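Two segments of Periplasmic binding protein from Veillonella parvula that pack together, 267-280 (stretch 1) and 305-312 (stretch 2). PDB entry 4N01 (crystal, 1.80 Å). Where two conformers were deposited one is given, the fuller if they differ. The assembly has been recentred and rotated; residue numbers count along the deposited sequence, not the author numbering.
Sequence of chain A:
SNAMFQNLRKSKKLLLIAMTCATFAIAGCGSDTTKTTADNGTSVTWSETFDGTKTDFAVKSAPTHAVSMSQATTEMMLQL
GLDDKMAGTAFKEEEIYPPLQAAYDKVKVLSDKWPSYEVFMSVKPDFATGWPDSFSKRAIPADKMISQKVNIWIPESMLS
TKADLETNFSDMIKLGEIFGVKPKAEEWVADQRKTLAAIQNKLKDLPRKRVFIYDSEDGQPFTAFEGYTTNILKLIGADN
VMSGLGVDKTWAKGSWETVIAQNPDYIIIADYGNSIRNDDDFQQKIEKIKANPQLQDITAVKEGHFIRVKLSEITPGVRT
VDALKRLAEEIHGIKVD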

ATOM      1  N   ILE A 267     -13.891 -12.704  -5.596  1.00 12.44           N
ATOM      2  CA  ILE A 267     -13.261 -11.673  -6.403  1.00 13.68           C
ATOM      3  C   ILE A 267     -13.181 -10.383  -5.589  1.00 12.67           C
ATOM      4  O   ILE A 267     -14.199  -9.836  -5.152  1.00 11.63           O
ATOM      5  CB  ILE A 267     -14.035 -11.421  -7.726  1.00 12.89           C
ATOM      6  CG1 ILE A 267     -13.901 -12.634  -8.656  1.00 15.91           C
ATOM      7  CG2 ILE A 267     -13.496 -10.169  -8.418  1.00 14.52           C
ATOM      8  CD1 ILE A 267     -14.917 -12.639  -9.790  1.00 13.50           C
ATOM      9  N   ILE A 268     -11.961  -9.910  -5.360  1.00 11.41           N
ATOM     10  CA  ILE A 268     -11.752  -8.719  -4.562  1.00 12.02           C
ATOM     11  C   ILE A 268     -11.569  -7.558  -5.521  1.00 13.65           C
ATOM     12  O   ILE A 268     -10.690  -7.583  -6.380  1.00 14.52           O
ATOM     13  CB  ILE A 268     -10.491  -8.873  -3.676  1.00 13.95           C
ATOM     14  CG1 ILE A 268     -10.686 -10.014  -2.669  1.00 15.04           C
ATOM     15  CG2 ILE A 268     -10.180  -7.574  -2.949  1.00 12.64           C
ATOM     16  CD1 ILE A 268      -9.366 -10.495  -2.006  1.00 15.62           C
ATOM     17  N   ILE A 269     -12.393  -6.532  -5.363  1.00 14.08           N
ATOM     18  CA  ILE A 269     -12.486  -5.467  -6.345  1.00 15.91           C
ATOM     19  C   ILE A 269     -12.018  -4.152  -5.739  1.00 16.68           C
ATOM     20  O   ILE A 269     -12.538  -3.717  -4.705  1.00 15.74           O
ATOM     21  CB  ILE A 269     -13.952  -5.287  -6.794  1.00 12.22           C
ATOM     22  CG1 ILE A 269     -14.425  -6.529  -7.573  1.00 14.73           C
ATOM     23  CG2 ILE A 269     -14.124  -3.991  -7.602  1.00 15.36           C
ATOM     24  CD1 ILE A 269     -15.910  -6.482  -7.934  1.00 13.82           C
ATOM     25  N   ALA A 270     -11.051  -3.508  -6.384  1.00 18.80           N
ATOM     26  CA  ALA A 270     -10.581  -2.206  -5.918  1.00 19.29           C
ATOM     27  C   ALA A 270     -11.573  -1.106  -6.300  1.00 20.74           C
ATOM     28  O   ALA A 270     -11.922  -0.939  -7.471  1.00 19.90           O
ATOM     29  CB  ALA A 270      -9.190  -1.896  -6.481  1.00 20.77           C
ATOM     30  N   ASP A 271     -12.020  -0.351  -5.307  1.00 18.73           N
ATOM     31  CA  ASP A 271     -12.969   0.741  -5.526  1.00 19.69           C
ATOM     32  C   ASP A 271     -12.217   2.079  -5.610  1.00 23.20           C
ATOM     33  O   ASP A 271     -11.568   2.498  -4.646  1.00 21.04           O
ATOM     34  CB  ASP A 271     -14.003   0.742  -4.385  1.00 16.44           C
ATOM     35  CG  ASP A 271     -15.081   1.803  -4.548  1.00 28.32           C
ATOM     36  OD1 ASP A 271     -16.278   1.474  -4.385  1.00 30.91           O
ATOM     37  OD2 ASP A 271     -14.756   2.976  -4.825  1.00 27.74           O
ATOM     38  N   TYR A 272     -12.309   2.747  -6.760  1.00 19.20           N
ATOM     39  CA  TYR A 272     -11.592   4.012  -6.980  1.00 27.16           C
ATOM     40  C   TYR A 272     -12.473   5.258  -6.822  1.00 33.27           C
ATOM     41  O   TYR A 272     -12.257   6.261  -7.499  1.00 40.19           O
ATOM     42  CB  TYR A 272     -10.913   4.009  -8.367  1.00 24.91           C
ATOM     43  CG  TYR A 272      -9.639   3.180  -8.425  1.00 24.43           C
ATOM     44  CD1 TYR A 272      -8.410   3.743  -8.104  1.00 32.01           C
ATOM     45  CD2 TYR A 272      -9.669   1.837  -8.784  1.00 22.51           C
ATOM     46  CE1 TYR A 272      -7.240   2.995  -8.147  1.00 35.24           C
ATOM     47  CE2 TYR A 272      -8.500   1.079  -8.832  1.00 27.93           C
ATOM     48  CZ  TYR A 272      -7.291   1.666  -8.512  1.00 34.88           C
ATOM     49  OH  TYR A 272      -6.123   0.929  -8.556  1.00 35.98           O
ATOM     50  N   GLY A 273     -13.446   5.200  -5.915  1.00 40.98           N
ATOM     51  CA  GLY A 273     -14.350   6.320  -5.693  1.00 39.17           C
ATOM     52  C   GLY A 273     -13.836   7.359  -4.714  1.00 42.64           C
ATOM     53  O   GLY A 273     -12.810   7.151  -4.063  1.00 47.62           O
ATOM     54  N   ASN A 274     -14.558   8.474  -4.598  1.00 48.04           N
ATOM     55  CA  ASN A 274     -14.142   9.604  -3.761  1.00 61.53           C
ATOM     56  C   ASN A 274     -14.474   9.451  -2.276  1.00 63.84           C
ATOM     57  O   ASN A 274     -13.680   9.824  -1.411  1.00 69.92           O
ATOM     58  CB  ASN A 274     -14.765  10.904  -4.273  1.00 66.02           C
ATOM     59  CG  ASN A 274     -14.649  11.053  -5.775  1.00 74.24           C
ATOM     60  OD1 ASN A 274     -13.875  10.347  -6.424  1.00 75.34           O
ATOM     61  ND2 ASN A 274     -15.418  11.980  -6.336  1.00 78.50           N
ATOM     62  N   SER A 275     -15.650   8.902  -1.993  0.62 59.83           N
ATOM     63  CA  SER A 275     -16.105   8.715  -0.620  0.62 56.95           C
ATOM     64  C   SER A 275     -16.315   7.232  -0.316  0.62 59.06           C
ATOM     65  O   SER A 275     -16.686   6.459  -1.204  0.62 57.21           O
ATOM     66  CB  SER A 275     -17.403   9.495  -0.394  0.62 50.07           C
ATOM     67  OG  SER A 275     -18.183   8.915   0.634  0.62 40.84           O
ATOM     68  N   ILE A 276     -16.074   6.835   0.932  1.00 65.18           N
ATOM     69  CA  ILE A 276     -16.306   5.448   1.339  1.00 72.99           C
ATOM     70  C   ILE A 276     -17.814   5.205   1.433  1.00 75.15           C
ATOM     71  O   ILE A 276     -18.285   4.068   1.313  1.00 73.80           O
ATOM     72  CB  ILE A 276     -15.608   5.087   2.679  1.00 70.45           C
ATOM     73  CG1 ILE A 276     -15.315   3.581   2.740  1.00 64.28           C
ATOM     74  CG2 ILE A 276     -16.430   5.552   3.882  1.00 71.15           C
ATOM     75  CD1 ILE A 276     -14.149   3.141   1.862  1.00 53.60           C
ATOM     76  N   ARG A 277     -18.563   6.294   1.611  1.00 69.27           N
ATOM     77  CA  ARG A 277     -20.023   6.243   1.639  1.00 63.46           C
ATOM     78  C   ARG A 277     -20.589   6.005   0.244  1.00 55.83           C
ATOM     79  O   ARG A 277     -21.807   5.957   0.057  1.00 58.34           O
ATOM     80  CB  ARG A 277     -20.592   7.548   2.194  1.00 62.32           C
ATOM     81  CG  ARG A 277     -20.229   7.823   3.633  1.00 63.10           C
ATOM     82  CD  ARG A 277     -20.742   9.181   4.053  1.00 67.44           C
ATOM     83  NE  ARG A 277     -20.111   9.628   5.287  1.00 71.07           N
ATOM     84  CZ  ARG A 277     -19.979  10.900   5.643  1.00 75.06           C
ATOM     85  NH1 ARG A 277     -20.436  11.869   4.858  1.00 73.06           N
ATOM     86  NH2 ARG A 277     -19.383  11.198   6.785  1.00 78.03           N
ATOM     87  N   ASN A 278     -19.699   5.867  -0.731  1.00 43.99           N
ATOM     88  CA  ASN A 278     -20.104   5.655  -2.108  1.00 43.20           C
ATOM     89  C   ASN A 278     -19.372   4.449  -2.687  1.00 34.79           C
ATOM     90  O   ASN A 278     -18.147   4.455  -2.827  1.00 32.77           O
ATOM     91  CB  ASN A 278     -19.831   6.918  -2.930  1.00 49.15           C
ATOM     92  CG  ASN A 278     -20.294   6.797  -4.364  1.00 58.04           C
ATOM     93  OD1 ASN A 278     -19.686   6.082  -5.159  1.00 64.67           O
ATOM     94  ND2 ASN A 278     -21.359   7.516  -4.713  1.00 54.89           N
ATOM     95  N   ASP A 279     -20.116   3.396  -2.999  1.00 30.67           N
ATOM     96  CA  ASP A 279     -19.497   2.226  -3.598  1.00 28.58           C
ATOM     97  C   ASP A 279     -19.911   2.092  -5.065  1.00 27.54           C
ATOM     98  O   ASP A 279     -19.982   0.991  -5.594  1.00 24.57           O
ATOM     99  CB  ASP A 279     -19.821   0.953  -2.797  1.00 29.94           C
ATOM    100  CG  ASP A 279     -21.281   0.543  -2.909  1.00 35.57           C
ATOM    101  OD1 ASP A 279     -22.129   1.405  -3.226  1.00 35.54           O
ATOM    102  OD2 ASP A 279     -21.578  -0.654  -2.681  1.00 38.58           O
ATOM    103  N   ASP A 280     -20.181   3.223  -5.716  1.00 23.78           N
ATOM    104  CA  ASP A 280     -20.619   3.200  -7.112  1.00 24.36           C
ATOM    105  C   ASP A 280     -19.614   2.529  -8.037  1.00 22.87           C
ATOM    106  O   ASP A 280     -20.000   1.757  -8.912  1.00 25.50           O
ATOM    107  CB  ASP A 280     -20.899   4.610  -7.618  1.00 34.57           C
ATOM    108  CG  ASP A 280     -21.996   5.304  -6.839  1.00 49.94           C
ATOM    109  OD1 ASP A 280     -22.815   4.608  -6.195  1.00 52.19           O
ATOM    110  OD2 ASP A 280     -22.032   6.552  -6.875  1.00 57.51           O
ATOM    111  N   HIS A 305     -19.737 -13.716  -4.765  1.00 13.13           N
ATOM    112  CA  HIS A 305     -18.666 -13.451  -3.803  1.00 12.50           C
ATOM    113  C   HIS A 305     -17.783 -12.289  -4.257  1.00 16.12           C
ATOM    114  O   HIS A 305     -16.635 -12.491  -4.673  1.00 19.64           O
ATOM    115  CB  HIS A 305     -17.812 -14.702  -3.624  1.00 12.31           C
ATOM    116  CG  HIS A 305     -18.473 -15.791  -2.845  1.00 19.96           C
ATOM    117  ND1 HIS A 305     -19.518 -15.561  -1.959  1.00 27.30           N
ATOM    118  CD2 HIS A 305     -18.242 -17.125  -2.789  1.00 15.71           C
ATOM    119  CE1 HIS A 305     -19.897 -16.695  -1.418  1.00 22.98           C
ATOM    120  NE2 HIS A 305     -19.134 -17.670  -1.905  1.00 22.55           N
ATOM    121  N   PHE A 306     -18.322 -11.077  -4.181  1.00 11.98           N
ATOM    122  CA  PHE A 306     -17.582  -9.865  -4.531  1.00 12.20           C
ATOM    123  C   PHE A 306     -17.229  -9.089  -3.273  1.00 13.47           C
ATOM    124  O   PHE A 306     -18.105  -8.784  -2.459  1.00 18.25           O
ATOM    125  CB  PHE A 306     -18.434  -8.976  -5.447  1.00 15.12           C
ATOM    126  CG  PHE A 306     -18.828  -9.641  -6.740  1.00 17.68           C
ATOM    127  CD1 PHE A 306     -17.880  -9.878  -7.731  1.00 16.06           C
ATOM    128  CD2 PHE A 306     -20.141 -10.043  -6.962  1.00 14.64           C
ATOM    129  CE1 PHE A 306     -18.241 -10.503  -8.931  1.00 22.20           C
ATOM    130  CE2 PHE A 306     -20.511 -10.669  -8.160  1.00 18.22           C
ATOM    131  CZ  PHE A 306     -19.559 -10.899  -9.143  1.00 20.48           C
ATOM    132  N   ILE A 307     -15.952  -8.745  -3.129  1.00 11.93           N
ATOM    133  CA  ILE A 307     -15.451  -8.097  -1.922  1.00 12.11           C
ATOM    134  C   ILE A 307     -14.775  -6.770  -2.255  1.00 16.96           C
ATOM    135  O   ILE A 307     -13.919  -6.694  -3.135  1.00 17.07           O
ATOM    136  CB  ILE A 307     -14.454  -9.010  -1.212  1.00 16.73           C
ATOM    137  CG1 ILE A 307     -15.184 -10.260  -0.722  1.00 23.15           C
ATOM    138  CG2 ILE A 307     -13.802  -8.302  -0.030  1.00 18.73           C
ATOM    139  CD1 ILE A 307     -14.294 -11.221  -0.064  1.00 26.97           C
ATOM    140  N   ARG A 308     -15.179  -5.722  -1.554  1.00 11.88           N
ATOM    141  CA  ARG A 308     -14.714  -4.364  -1.848  1.00 15.76           C
ATOM    142  C   ARG A 308     -13.475  -4.019  -1.042  1.00 18.69           C
ATOM    143  O   ARG A 308     -13.446  -4.245   0.168  1.00 17.21           O
ATOM    144  CB  ARG A 308     -15.824  -3.381  -1.488  1.00 15.16           C
ATOM    145  CG  ARG A 308     -15.521  -1.922  -1.786  1.00 16.71           C
ATOM    146  CD  ARG A 308     -16.665  -1.067  -1.297  1.00 21.73           C
ATOM    147  NE  ARG A 308     -16.504   0.341  -1.655  1.00 27.61           N
ATOM    148  CZ  ARG A 308     -15.768   1.199  -0.961  1.00 35.51           C
ATOM    149  NH1 ARG A 308     -15.118   0.777   0.115  1.00 35.96           N
ATOM    150  NH2 ARG A 308     -15.679   2.470  -1.340  1.00 36.38           N
ATOM    151  N   VAL A 309     -12.450  -3.472  -1.693  1.00 16.25           N
ATOM    152  CA  VAL A 309     -11.315  -2.910  -0.952  1.00 14.15           C
ATOM    153  C   VAL A 309     -10.904  -1.585  -1.553  1.00 19.06           C
ATOM    154  O   VAL A 309     -11.250  -1.281  -2.696  1.00 17.36           O
ATOM    155  CB  VAL A 309     -10.063  -3.825  -0.988  1.00 18.16           C
ATOM    156  CG1 VAL A 309     -10.341  -5.171  -0.326  1.00 20.69           C
ATOM    157  CG2 VAL A 309      -9.554  -4.004  -2.434  1.00 13.76           C
ATOM    158  N   LYS A 310     -10.166  -0.797  -0.779  1.00 17.89           N
ATOM    159  CA  LYS A 310      -9.420   0.322  -1.329  1.00 20.10           C
ATOM    160  C   LYS A 310      -8.012  -0.175  -1.589  1.00 20.21           C
ATOM    161  O   LYS A 310      -7.509  -1.033  -0.859  1.00 18.78           O
ATOM    162  CB  LYS A 310      -9.364   1.480  -0.338  1.00 15.85           C
ATOM    163  CG  LYS A 310     -10.735   2.005   0.063  1.00 21.71           C
ATOM    164  CD  LYS A 310     -11.469   2.583  -1.134  1.00 21.45           C
ATOM    165  CE  LYS A 310     -10.825   3.893  -1.567  1.00 22.45           C
ATOM    166  NZ  LYS A 310     -11.522   4.499  -2.756  1.00 26.37           N
ATOM    167  N   LEU A 311      -7.373   0.365  -2.619  1.00 14.34           N
ATOM    168  CA  LEU A 311      -6.007  -0.037  -2.959  1.00 18.66           C
ATOM    169  C   LEU A 311      -5.056   0.209  -1.781  1.00 16.85           C
ATOM    170  O   LEU A 311      -4.110  -0.552  -1.576  1.00 16.80           O
ATOM    171  CB  LEU A 311      -5.540   0.735  -4.192  1.00 26.58           C
ATOM    172  CG  LEU A 311      -4.224   0.297  -4.829  1.00 30.55           C
ATOM    173  CD1 LEU A 311      -4.372  -1.095  -5.417  1.00 24.38           C
ATOM    174  CD2 LEU A 311      -3.792   1.306  -5.890  1.00 31.98           C
ATOM    175  N   SER A 312      -5.318   1.259  -1.008  0.72 15.83           N
ATOM    176  CA  SER A 312      -4.500   1.597   0.160  0.72 18.00           C
ATOM    177  C   SER A 312      -4.498   0.496   1.222  0.72 21.30           C
ATOM    178  O   SER A 312      -3.581   0.421   2.045  0.72 22.03           O
ATOM    179  CB  SER A 312      -4.994   2.888   0.792  0.72 20.65           C
ATOM    180  OG  SER A 312      -6.296   2.702   1.323  0.72 17.49           O
TER
HETATM  181  O   HOH W   1      -8.830   2.056  -4.438  1.00 22.94           O

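The two stretches are joined first by backbone hydrogen bonds between parallel strands. Ile267 N donates to His305 O at 2.9 Å, and Ile307 N donates to Ile267 O at 2.9 Å. Ile269 N then donates to Ile307 O at 2.7 Å, and Val309 N to Ile269 O at 3.0 Å. Asp271 N closes the ladder on Val309 O at 2.9 Å. All five bonds are nearly straight. Ile267, Ile269, Ile307 and Val309 each supply both N and O, as parallel pairing requires. Between these bonds, CA-H groups approach the same carbonyls: Ile268 CA lies 3.3 Å from Ile307 O, and Ala270 CA lies 3.4 Å from Val309 O. Together the stretches bury 834 Å² between them.

The apolar side chains alternate between the two faces of the sheet. Ile268, Ala270, Ile307 and Val309 share one face. Here Ile268 CG2 meets Val309 CG1 at 3.6 Å, and all four residues are buried. Branched aliphatic residues suit such a strand, since they cover the backbone without needing polar partners. Ile267, Ile269, Phe306 and Arg308 share the other face. Ile267 CD1 lies 4.0 Å from Phe306 CE1, and Ile269 CD1 lies 3.9 Å from Phe306 CD1, so one ring packs against two isoleucines. Beyond the strands, Tyr272 OH comes within 3.6 Å of Leu311 CD2.

Charged groups hold the loop of the first stretch. Arg308 has chi1 to chi3 all t, and this extended chain carries its guanidinium to the loop. Its NE forms a salt bridge with Asp271 OD1 at 3.0 Å. Asp271 CB lies over one face of the guanidinium and Ile276 O over the opposite face. A weak hydrogen bond runs from Arg308 NH2 to Asn278 O at 3.5 Å. Asn278 ends a type I turn that begins at Ser275. Asp271 OD2 accepts from Gly273 N at 2.8 Å, and lies 4.1 Å from Lys310 NZ. A side chain at Gly273 would be crowded, because an ideal CB would clash with Asp271 OD2 at 3.0 Å.

Lys310 starts away from the first stretch, but its chi1 to chi3, all m, bring its end back. NZ donates to Asp271 O at 2.8 Å and, weakly, to Gly273 O at 3.2 Å. The buried ammonium thus meets backbone carbonyls.

One water adds a bridge. It donates to Asp271 O at 2.8 Å and accepts from Leu311 N at 2.9 Å. Asp271 O therefore serves both the lysine and the water.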